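Local coordinates for Rho GTPase-activating protein 26 (Gallus gallus, PDB 1F7C) that stimulates GTP hydrolysis by the small GTPases RHOA and CDC42, a task of the RhoGAP (BH) domain represented here, at residues Thr103-Leu108 / Gly181-Arg186. Numbering follows the deposited sequence.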
loop_
_atom_site.group_PDB
_atom_site.type_symbol
_atom_site.label_atom_id
_atom_site.label_comp_id
_atom_site.label_asym_id
_atom_site.label_seq_id
_atom_site.Cartn_x
_atom_site.Cartn_y
_atom_site.Cartn_z
ATOM N N THR A 103 -1.477 7.518 6.737
ATOM C CA THR A 103 -2.392 8.655 6.789
ATOM C C THR A 103 -2.344 9.457 5.483
ATOM O O THR A 103 -3.367 9.979 5.043
ATOM C CB THR A 103 -2.101 9.583 7.999
ATOM O OG1 THR A 103 -0.830 10.217 7.830
ATOM C CG2 THR A 103 -2.093 8.783 9.293
ATOM N N TYR A 104 -1.167 9.548 4.864
ATOM C CA TYR A 104 -1.037 10.255 3.592
ATOM C C TYR A 104 -1.936 9.583 2.557
ATOM O O TYR A 104 -2.546 10.254 1.727
ATOM C CB TYR A 104 0.403 10.219 3.074
ATOM C CG TYR A 104 0.501 10.497 1.581
ATOM C CD1 TYR A 104 0.485 11.802 1.085
ATOM C CD2 TYR A 104 0.542 9.449 0.662
ATOM C CE1 TYR A 104 0.502 12.058 -0.291
ATOM C CE2 TYR A 104 0.555 9.690 -0.718
ATOM C CZ TYR A 104 0.533 10.998 -1.186
ATOM O OH TYR A 104 0.515 11.235 -2.545
ATOM N N LEU A 105 -1.996 8.255 2.604
ATOM C CA LEU A 105 -2.813 7.490 1.677
ATOM C C LEU A 105 -4.309 7.687 1.914
ATOM O O LEU A 105 -5.105 7.636 0.977
ATOM C CB LEU A 105 -2.462 6.003 1.767
ATOM C CG LEU A 105 -1.132 5.597 1.128
ATOM C CD1 LEU A 105 -0.837 4.132 1.412
ATOM C CD2 LEU A 105 -1.206 5.844 -0.372
ATOM N N ARG A 106 -4.687 7.905 3.169
ATOM C CA ARG A 106 -6.084 8.120 3.510
ATOM C C ARG A 106 -6.508 9.574 3.253
ATOM O O ARG A 106 -7.694 9.897 3.281
ATOM C CB ARG A 106 -6.326 7.735 4.970
ATOM C CG ARG A 106 -6.175 6.236 5.224
ATOM C CD ARG A 106 -6.932 5.801 6.471
ATOM N NE ARG A 106 -6.334 6.321 7.698
ATOM C CZ ARG A 106 -5.345 5.729 8.360
ATOM N NH1 ARG A 106 -4.839 4.584 7.919
ATOM N NH2 ARG A 106 -4.863 6.285 9.465
ATOM N N MET A 107 -5.527 10.436 2.988
ATOM C CA MET A 107 -5.768 11.851 2.714
ATOM C C MET A 107 -5.927 12.150 1.226
ATOM O O MET A 107 -6.151 13.297 0.841
ATOM C CB MET A 107 -4.618 12.704 3.244
ATOM C CG MET A 107 -4.659 12.994 4.723
ATOM S SD MET A 107 -3.174 13.880 5.224
ATOM C CE MET A 107 -3.241 15.344 4.172
ATOM N N LEU A 108 -5.789 11.131 0.387
ATOM C CA LEU A 108 -5.932 11.338 -1.046
ATOM C C LEU A 108 -7.398 11.574 -1.365
ATOM O O LEU A 108 -8.279 10.938 -0.781
ATOM C CB LEU A 108 -5.408 10.125 -1.807
ATOM C CG LEU A 108 -3.899 9.927 -1.663
ATOM C CD1 LEU A 108 -3.484 8.623 -2.318
ATOM C CD2 LEU A 108 -3.167 11.112 -2.288
ATOM N N GLY A 181 -5.721 -3.239 2.886
ATOM C CA GLY A 181 -6.933 -3.459 2.120
ATOM C C GLY A 181 -7.900 -2.299 2.253
ATOM O O GLY A 181 -8.341 -1.748 1.251
ATOM N N PRO A 182 -8.237 -1.889 3.483
ATOM C CA PRO A 182 -9.167 -0.775 3.681
ATOM C C PRO A 182 -8.534 0.592 3.445
ATOM O O PRO A 182 -9.236 1.596 3.366
ATOM C CB PRO A 182 -9.613 -0.963 5.126
ATOM C CG PRO A 182 -8.365 -1.428 5.772
ATOM C CD PRO A 182 -7.816 -2.446 4.782
ATOM N N THR A 183 -7.214 0.629 3.323
ATOM C CA THR A 183 -6.507 1.882 3.116
ATOM C C THR A 183 -6.326 2.224 1.645
ATOM O O THR A 183 -6.136 3.390 1.297
ATOM C CB THR A 183 -5.109 1.833 3.756
ATOM O OG1 THR A 183 -5.225 1.449 5.130
ATOM C CG2 THR A 183 -4.432 3.190 3.667
ATOM N N LEU A 184 -6.378 1.213 0.785
ATOM C CA LEU A 184 -6.177 1.428 -0.643
ATOM C C LEU A 184 -7.465 1.355 -1.450
ATOM O O LEU A 184 -7.511 1.777 -2.603
ATOM C CB LEU A 184 -5.161 0.416 -1.186
ATOM C CG LEU A 184 -3.751 0.489 -0.594
ATOM C CD1 LEU A 184 -2.863 -0.468 -1.356
ATOM C CD2 LEU A 184 -3.197 1.909 -0.685
ATOM N N LEU A 185 -8.500 0.800 -0.831
ATOM C CA LEU A 185 -9.820 0.665 -1.435
ATOM C C LEU A 185 -10.801 1.189 -0.393
ATOM O O LEU A 185 -11.067 0.504 0.589
ATOM C CB LEU A 185 -10.125 -0.803 -1.724
ATOM C CG LEU A 185 -9.318 -1.484 -2.827
ATOM C CD1 LEU A 185 -8.979 -2.899 -2.421
ATOM C CD2 LEU A 185 -10.103 -1.475 -4.118
ATOM N N ARG A 186 -11.321 2.399 -0.583
ATOM C CA ARG A 186 -12.260 2.959 0.384
ATOM C C ARG A 186 -13.667 2.443 0.120
ATOM O O ARG A 186 -14.300 2.837 -0.857
ATOM C CB ARG A 186 -12.302 4.488 0.312
ATOM C CG ARG A 186 -10.978 5.229 0.453
ATOM C CD ARG A 186 -11.266 6.727 0.546
ATOM N NE ARG A 186 -10.156 7.603 0.162
ATOM C CZ ARG A 186 -8.963 7.627 0.751
ATOM N NH1 ARG A 186 -8.694 6.812 1.762
ATOM N NH2 ARG A 186 -8.043 8.489 0.342
HETATM O O HOH W 1 -5.638 5.281 -0.952
#
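Two carbonyl oxygens share one nitrogen of Arg-186: NH2 donates to Leu-108 O at 2.7 Å and to Leu-105 O at 3.1 Å. The first oxygen lies past the end of helix 94-106 and the second in its last turn, where carbonyls lack a partner further along a helix; a cationic guanidinium suits this place because it would complement their partial negative charge. NH2 meets Leu-105 O on a lone pair, in the carbonyl plane, with an N-H...O angle of 148°. From CG to NE the arginine chain runs extended (chi3 -157°), which carries its tip across to the other helix end. Leu-105 O also accepts from a water, which gives its other hydrogen to Thr-183 O. An alanine at Arg-186 would probably leave Leu-108 O and Leu-105 O without this donor, the latter still bonded to the water, loosening the link between the helix ends. In the all-helical RhoGAP fold the contact joins the C-terminal turns of helices 94-106 and 173-184, the Thr-183 side chain about 11 Å from that of Arg-60, the predicted arginine finger. Thr-183 suits both surroundings: OG1 hydrogen-bonds back to Val-179 O, while CG2, anti to the backbone N, packs 3.8 Å from Arg-106 CG. Deeper in, a buried, apolar spot suits two leucines, Leu-105 CD1 lying 3.9 Å from Leu-184 CD2, and helix 146-164 touches both through Leu-155 and Met-156.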